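Local coordinates for Glyco_hydro_cc domain-containing protein (Trichoderma gamsii, PDB 6UBD), which probably binds beta-1,3-glucan oligosaccharides, as a subgroup VII member of glycoside hydrolase family 128, at residues 28-33 / 196-201; 35-40 / 44-49; 48-53 / 266-271. All coordinates share one frame; numbering follows the deposited sequence.

From the N terminus, the loop 28-33 comes first. Contact 1 pairs it with the start of strand 197-206, closing a loop of 162 intervening residues. Contact 2 is nested inside that loop and is local: strand 35-38 meets the segment 44-49 after a gap of three residues. Contact 3 begins on the same Asp48 and His49 that end contact 2 and runs to helix 263-273 near the C terminus, so it crosses contact 1 along the chain. Arg33 joins all three, its NH1 bonding to Asp48 O. Together they tie the entry loop, the first beta-alpha-beta unit and the last helix to one curled sheet whose barrel strands run parallel.

Contact 1 of 3, residues 28-33 / 196-201; sequences LTPNGR and PLWVTE
Leu28 O sits at the pyrrole edge of the Trp198 indole, near the ring plane, and Pro30 CG comes in obliquely at the six-membered ring. Three aromatic rings also surround the indole: Phe169 stacks on it, and Trp52 and Tyr100 meet it at inclined angles. This belongs to the interior of a (beta/alpha)8 barrel, at the end where its parallel strands begin, and the loop 28-33 that leads into strand 35-38 passes beside the start of strand 197-206.

The polar link is a hydrogen bond of 2.8 Å from Trp198 NE1 to Leu28 O. It is appreciably bent, with 139° at the hydrogen, and the oxygen lies 22° out of the indole plane; seen from the carbonyl, the donor sits nearly along the C=O axis. The bond satisfies the one N-H of a buried side chain. Trp198 CG lies anti to its own carbonyl carbon (chi1 -74°), which swings the indole from its strand to the loop.

Pro30 CG is 3.8 Å from Trp198 CH2 and equally near CZ2, so the proline ring comes obliquely to the CZ2-CH2 side of the benzo ring. Just past it, the loop turns back through a type I' beta turn, Asn31 and Gly32 both having positive phi, with Arg33 N bonded to Pro30 O. At the more open end, both Leu28 and Pro196 also lean on Leu238 of strand 237-243, and the two touch each other through Leu28 CD1 and Pro196 CG, 4.0 Å apart.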
# COMPACT_ATOMS: atom_id res chain seq x y z
N LEU A 28 -13.80 4.77 -4.10
CA LEU A 28 -12.39 4.30 -4.22
C LEU A 28 -11.44 5.21 -3.42
O LEU A 28 -10.29 4.77 -3.22
CB LEU A 28 -12.01 3.99 -5.67
CG LEU A 28 -12.73 2.80 -6.30
CD1 LEU A 28 -12.22 2.52 -7.72
CD2 LEU A 28 -12.63 1.52 -5.47
N THR A 29 -11.87 6.35 -2.92
CA THR A 29 -11.20 7.03 -1.79
C THR A 29 -11.89 6.63 -0.50
O THR A 29 -13.11 6.85 -0.39
CB THR A 29 -11.21 8.56 -1.92
OG1 THR A 29 -10.36 8.90 -3.01
CG2 THR A 29 -10.74 9.29 -0.68
N PRO A 30 -11.22 6.00 0.51
CA PRO A 30 -11.91 5.64 1.74
C PRO A 30 -12.40 6.88 2.48
O PRO A 30 -11.64 7.82 2.79
CB PRO A 30 -10.85 4.88 2.57
CG PRO A 30 -9.91 4.37 1.51
CD PRO A 30 -9.84 5.51 0.52
N ASN A 31 -13.68 6.84 2.87
CA ASN A 31 -14.36 7.84 3.73
C ASN A 31 -13.83 9.28 3.54
O ASN A 31 -13.46 9.94 4.54
CB ASN A 31 -14.21 7.41 5.19
CG ASN A 31 -15.12 8.21 6.10
OD1 ASN A 31 -16.18 8.67 5.67
ND2 ASN A 31 -14.70 8.35 7.34
N GLY A 32 -13.79 9.78 2.31
CA GLY A 32 -13.52 11.19 2.02
C GLY A 32 -12.09 11.66 2.20
O GLY A 32 -11.88 12.90 2.10
N ARG A 33 -11.11 10.79 2.46
CA ARG A 33 -9.70 11.26 2.63
C ARG A 33 -8.77 10.28 1.92
O ARG A 33 -8.89 9.05 2.16
CB ARG A 33 -9.26 11.35 4.12
CG ARG A 33 -10.21 12.07 5.06
CD ARG A 33 -9.81 11.95 6.51
NE ARG A 33 -10.84 12.60 7.30
CZ ARG A 33 -10.71 12.81 8.60
NH1 ARG A 33 -9.65 12.34 9.22
NH2 ARG A 33 -11.57 13.54 9.30
N PRO A 196 -8.07 3.87 -11.23
CA PRO A 196 -7.54 4.69 -10.12
C PRO A 196 -6.41 3.98 -9.36
O PRO A 196 -6.38 2.71 -9.26
CB PRO A 196 -8.77 4.89 -9.22
CG PRO A 196 -9.95 4.72 -10.16
CD PRO A 196 -9.53 3.67 -11.13
N LEU A 197 -5.48 4.77 -8.81
CA LEU A 197 -4.31 4.28 -8.12
C LEU A 197 -4.44 4.39 -6.60
O LEU A 197 -4.90 5.47 -6.08
CB LEU A 197 -3.09 5.11 -8.56
CG LEU A 197 -2.85 5.27 -10.07
CD1 LEU A 197 -1.67 6.20 -10.32
CD2 LEU A 197 -2.68 3.88 -10.81
N TRP A 198 -3.94 3.41 -5.87
CA TRP A 198 -3.60 3.53 -4.43
C TRP A 198 -2.12 3.34 -4.28
O TRP A 198 -1.54 2.33 -4.77
CB TRP A 198 -4.30 2.49 -3.57
CG TRP A 198 -5.77 2.65 -3.31
CD1 TRP A 198 -6.69 3.31 -4.06
CD2 TRP A 198 -6.47 2.11 -2.17
NE1 TRP A 198 -7.94 3.21 -3.48
CE2 TRP A 198 -7.83 2.49 -2.32
CE3 TRP A 198 -6.07 1.40 -1.05
CZ2 TRP A 198 -8.78 2.12 -1.38
CZ3 TRP A 198 -7.03 1.06 -0.11
CH2 TRP A 198 -8.36 1.43 -0.28
N VAL A 199 -1.45 4.31 -3.61
CA VAL A 199 -0.01 4.18 -3.27
C VAL A 199 0.07 3.50 -1.91
O VAL A 199 -0.09 4.14 -0.87
CB VAL A 199 0.69 5.55 -3.26
CG1 VAL A 199 2.20 5.40 -2.99
CG2 VAL A 199 0.50 6.27 -4.58
N THR A 200 0.20 2.18 -1.91
CA THR A 200 -0.01 1.37 -0.69
C THR A 200 1.24 1.30 0.20
O THR A 200 1.12 0.87 1.38
CB THR A 200 -0.60 0.01 -1.06
OG1 THR A 200 0.37 -0.67 -1.88
CG2 THR A 200 -1.98 0.12 -1.74
N GLU A 201 2.39 1.67 -0.36
CA GLU A 201 3.61 1.98 0.44
C GLU A 201 4.36 3.07 -0.31
O GLU A 201 4.46 3.01 -1.52
CB GLU A 201 4.61 0.84 0.60
CG GLU A 201 4.11 -0.36 1.44
CD GLU A 201 5.18 -1.43 1.52
OE1 GLU A 201 6.34 -1.07 1.68
OE2 GLU A 201 4.86 -2.62 1.44

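Contact 2 of 3, residues 35-40 / 44-49; sequences AGSAGD and AFWKDH
Ser37 presents its hydroxyl to the edge of the Trp46 ring, and this is the close-packed part of a beta-alpha-beta unit: strand 35-38, the short helix 43-46 and the parallel strand 52-54. Ser37 OG lies 3.5 Å from Trp46 CZ3, near the ring plane, and Ser37 CB is 4.0 Å from Trp46 CE3. With chi1 at -178°, the oxygen extends away from the serine nitrogen and forward along the strand, where it gives its proton to Gly39 O at 2.8 Å. That donor stands 46° above the carbonyl plane. Replacing Ser37 by an alanine would probably deprive Gly39 O of this partner and open a small gap at the Trp46 edge.

Trp46 is buried and held from other sides as well: NE1 donates to Gly265 O, Tyr268 meets it edge-to-face, and Tyr242 approaches at an inclined angle.

Packing is looser toward His49, which is partly exposed and gives the contact its solvent side. There the methyl of Ala35, though pointed at the other segment, meets just a backbone oxygen, and the imidazole leads away from the strand. His49 N is bonded to Trp46 O, and past this turn His49 O lies 3.9 Å from Ala35 CB.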
# COMPACT_ATOMS: atom_id res chain seq x y z
N ALA A 35 -5.53 10.09 2.75
CA ALA A 35 -4.38 9.73 3.62
C ALA A 35 -4.62 8.45 4.46
O ALA A 35 -5.62 8.36 5.18
CB ALA A 35 -4.02 10.89 4.53
N GLY A 36 -3.59 7.60 4.46
CA GLY A 36 -3.59 6.38 5.28
C GLY A 36 -2.22 6.02 5.83
O GLY A 36 -1.25 6.83 5.68
N SER A 37 -2.08 4.90 6.52
CA SER A 37 -0.84 4.36 7.10
C SER A 37 -0.64 2.92 6.60
O SER A 37 -1.62 2.15 6.54
CB SER A 37 -0.97 4.41 8.61
OG SER A 37 0.19 3.97 9.25
N ALA A 38 0.59 2.57 6.29
CA ALA A 38 1.10 1.22 6.01
C ALA A 38 1.89 0.73 7.20
O ALA A 38 3.03 1.23 7.41
CB ALA A 38 1.86 1.14 4.74
N GLY A 39 1.28 -0.06 8.09
CA GLY A 39 1.79 -0.37 9.44
C GLY A 39 1.09 0.49 10.52
O GLY A 39 0.19 1.28 10.16
N ASP A 40 1.44 0.25 11.78
CA ASP A 40 0.70 0.87 12.89
C ASP A 40 1.62 1.55 13.92
O ASP A 40 1.10 2.00 14.93
CB ASP A 40 -0.31 -0.10 13.51
CG ASP A 40 0.35 -1.41 13.96
OD1 ASP A 40 1.53 -1.35 14.42
OD2 ASP A 40 -0.31 -2.49 13.77
N ALA A 44 -1.39 6.02 16.30
CA ALA A 44 -2.04 6.85 17.33
C ALA A 44 -1.82 8.33 17.02
O ALA A 44 -2.72 9.18 17.25
CB ALA A 44 -1.60 6.50 18.74
N PHE A 45 -0.63 8.71 16.61
CA PHE A 45 -0.27 10.14 16.37
C PHE A 45 -1.00 10.67 15.11
O PHE A 45 -1.36 11.87 15.09
CB PHE A 45 1.24 10.29 16.17
CG PHE A 45 2.11 9.79 17.29
CD1 PHE A 45 2.04 10.39 18.52
CD2 PHE A 45 2.95 8.68 17.14
CE1 PHE A 45 2.91 9.99 19.53
CE2 PHE A 45 3.75 8.22 18.18
CZ PHE A 45 3.71 8.86 19.38
N TRP A 46 -1.24 9.82 14.10
CA TRP A 46 -1.77 10.30 12.81
C TRP A 46 -3.32 10.18 12.68
O TRP A 46 -3.90 10.81 11.78
CB TRP A 46 -1.13 9.51 11.69
CG TRP A 46 0.35 9.70 11.48
CD1 TRP A 46 1.13 10.77 11.85
CD2 TRP A 46 1.22 8.80 10.78
NE1 TRP A 46 2.41 10.59 11.40
CE2 TRP A 46 2.51 9.37 10.75
CE3 TRP A 46 1.00 7.57 10.15
CZ2 TRP A 46 3.57 8.76 10.10
CZ3 TRP A 46 2.06 6.94 9.51
CH2 TRP A 46 3.33 7.55 9.49
N LYS A 47 -3.96 9.34 13.55
CA LYS A 47 -5.33 8.84 13.37
C LYS A 47 -6.35 9.90 12.92
O LYS A 47 -7.21 9.65 12.05
CB LYS A 47 -5.82 8.22 14.70
CG LYS A 47 -7.06 7.35 14.61
CD LYS A 47 -7.55 7.01 15.98
CE LYS A 47 -8.73 6.10 15.89
NZ LYS A 47 -9.24 5.76 17.22
N ASP A 48 -6.31 11.05 13.61
CA ASP A 48 -7.40 12.05 13.41
C ASP A 48 -7.35 12.70 12.00
O ASP A 48 -8.33 13.31 11.58
CB ASP A 48 -7.42 13.12 14.47
CG ASP A 48 -8.63 14.01 14.36
OD1 ASP A 48 -9.72 13.50 14.53
OD2 ASP A 48 -8.46 15.29 14.26
N HIS A 49 -6.28 12.48 11.24
CA HIS A 49 -6.12 13.07 9.88
C HIS A 49 -6.14 11.99 8.79
O HIS A 49 -5.95 12.34 7.59
CB HIS A 49 -4.81 13.88 9.81
CG HIS A 49 -4.67 14.89 10.90
ND1 HIS A 49 -5.50 15.95 11.03
CD2 HIS A 49 -3.74 14.94 11.88
CE1 HIS A 49 -5.17 16.61 12.13
NE2 HIS A 49 -4.06 16.01 12.64

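Contact 3 of 3, residues 48-53 / 266-271; sequences DHLSWW and QAYLNA
The hydroxyl of Tyr268 donates to Gly36 O on strand 35-38, and the phenol so held lies beside Leu50. The tyrosine reaches that far because its CG lies opposite the backbone N (chi1 -169°), sending the ring off the side of helix 263-273. Leu50 CD2 comes to the ring obliquely, 4.3 Å from Tyr268 CE2, a loose apolar touch. Val228 of helix 217-233 and Tyr240 of strand 237-243 also touch this buried side chain.

One helical residue further on, Leu269 makes the closer contact. Its CD1 methyl sits at the edge of the His49 imidazole, near the ring plane, 3.5 Å from His49 CD2 and 3.9 Å from His49 NE2. The two side chains meet at a slant, and CD1 does the touching. It is brought there by an extended first torsion of Leu269 (chi1 175°) followed by a turn at the second (chi2 64°). The imidazole also meets the ring of His276 at a steep angle. This end of the contact is partly exposed, unlike the buried pair Leu50 and Tyr268.

From Leu50 the chain passes into strand 52-54. Ser51 OG bonds to Arg33 O and, more weakly, to Pro30 O, while lying in plane at the edge of the Trp52 indole; Trp52 NE1 in turn donates to Lys34 O. The segment is thus bonded to the entry loop and packed on helix 263-273. Such closure is characteristic of a (beta/alpha)8 barrel, in which the last helix packs back against the first beta-alpha-beta unit and strand 35-38 pairs with both 52-54 and 237-243.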
# COMPACT_ATOMS: atom_id res chain seq x y z
N ASP A 48 -6.31 11.05 13.61
CA ASP A 48 -7.40 12.05 13.41
C ASP A 48 -7.35 12.70 12.00
O ASP A 48 -8.33 13.31 11.58
CB ASP A 48 -7.42 13.12 14.47
CG ASP A 48 -8.63 14.01 14.36
OD1 ASP A 48 -9.72 13.50 14.53
OD2 ASP A 48 -8.46 15.29 14.26
N HIS A 49 -6.28 12.48 11.24
CA HIS A 49 -6.12 13.07 9.88
C HIS A 49 -6.14 11.99 8.79
O HIS A 49 -5.95 12.34 7.59
CB HIS A 49 -4.81 13.88 9.81
CG HIS A 49 -4.67 14.89 10.90
ND1 HIS A 49 -5.50 15.95 11.03
CD2 HIS A 49 -3.74 14.94 11.88
CE1 HIS A 49 -5.17 16.61 12.13
NE2 HIS A 49 -4.06 16.01 12.64
N LEU A 50 -6.31 10.72 9.18
CA LEU A 50 -6.38 9.58 8.24
C LEU A 50 -7.81 9.19 8.00
O LEU A 50 -8.71 9.46 8.85
CB LEU A 50 -5.61 8.40 8.82
CG LEU A 50 -4.13 8.60 9.11
CD1 LEU A 50 -3.54 7.30 9.61
CD2 LEU A 50 -3.30 9.09 7.93
N SER A 51 -8.03 8.38 6.95
CA SER A 51 -9.31 7.62 6.80
C SER A 51 -9.10 6.10 6.94
O SER A 51 -10.13 5.38 7.15
CB SER A 51 -9.98 7.91 5.45
OG SER A 51 -9.07 7.58 4.42
N TRP A 52 -7.90 5.59 6.72
CA TRP A 52 -7.70 4.13 6.52
C TRP A 52 -6.35 3.67 6.93
O TRP A 52 -5.38 4.51 7.04
CB TRP A 52 -7.91 3.76 5.03
CG TRP A 52 -6.87 4.21 4.05
CD1 TRP A 52 -6.73 5.48 3.56
CD2 TRP A 52 -5.84 3.40 3.47
NE1 TRP A 52 -5.70 5.50 2.67
CE2 TRP A 52 -5.11 4.23 2.58
CE3 TRP A 52 -5.49 2.04 3.56
CZ2 TRP A 52 -4.07 3.74 1.79
CZ3 TRP A 52 -4.46 1.59 2.79
CH2 TRP A 52 -3.78 2.41 1.90
N TRP A 53 -6.11 2.40 7.13
CA TRP A 53 -4.74 1.80 7.27
C TRP A 53 -4.74 0.35 6.79
O TRP A 53 -5.82 -0.28 6.74
CB TRP A 53 -4.19 1.91 8.70
CG TRP A 53 -4.43 0.82 9.70
CD1 TRP A 53 -3.49 -0.05 10.21
CD2 TRP A 53 -5.67 0.50 10.40
NE1 TRP A 53 -4.03 -0.84 11.20
CE2 TRP A 53 -5.36 -0.54 11.31
CE3 TRP A 53 -6.98 0.96 10.29
CZ2 TRP A 53 -6.34 -1.11 12.15
CZ3 TRP A 53 -7.95 0.40 11.11
CH2 TRP A 53 -7.62 -0.61 12.03
N GLN A 266 6.58 13.50 12.11
CA GLN A 266 6.00 14.86 12.25
C GLN A 266 5.83 15.50 10.86
O GLN A 266 4.87 16.21 10.65
CB GLN A 266 6.92 15.74 13.10
CG GLN A 266 6.98 15.40 14.60
CD GLN A 266 8.17 16.00 15.31
OE1 GLN A 266 8.97 15.33 15.99
NE2 GLN A 266 8.26 17.32 15.14
N ALA A 267 6.76 15.29 9.93
CA ALA A 267 6.59 15.90 8.59
C ALA A 267 5.30 15.33 7.94
O ALA A 267 4.54 16.03 7.34
CB ALA A 267 7.80 15.60 7.75
N TYR A 268 5.05 14.02 8.06
CA TYR A 268 3.80 13.42 7.53
C TYR A 268 2.59 14.00 8.24
O TYR A 268 1.63 14.42 7.55
CB TYR A 268 3.83 11.89 7.57
CG TYR A 268 2.70 11.20 6.79
CD1 TYR A 268 2.55 11.43 5.42
CD2 TYR A 268 1.79 10.34 7.42
CE1 TYR A 268 1.56 10.74 4.70
CE2 TYR A 268 0.81 9.64 6.70
CZ TYR A 268 0.70 9.86 5.34
OH TYR A 268 -0.22 9.12 4.61
N LEU A 269 2.64 14.06 9.58
CA LEU A 269 1.49 14.61 10.35
C LEU A 269 1.15 16.01 9.85
O LEU A 269 -0.04 16.37 9.61
CB LEU A 269 1.85 14.65 11.84
CG LEU A 269 0.84 15.30 12.78
CD1 LEU A 269 -0.43 14.56 12.80
CD2 LEU A 269 1.43 15.44 14.19
N ASN A 270 2.16 16.86 9.74
CA ASN A 270 1.92 18.27 9.36
C ASN A 270 1.40 18.41 7.93
O ASN A 270 0.59 19.21 7.65
CB ASN A 270 3.15 19.15 9.63
CG ASN A 270 3.48 19.25 11.13
OD1 ASN A 270 2.64 18.97 12.02
ND2 ASN A 270 4.76 19.45 11.38
N ALA A 271 1.82 17.53 7.03
CA ALA A 271 1.38 17.53 5.59
C ALA A 271 -0.08 17.08 5.51
O ALA A 271 -0.90 17.80 4.90
CB ALA A 271 2.30 16.67 4.75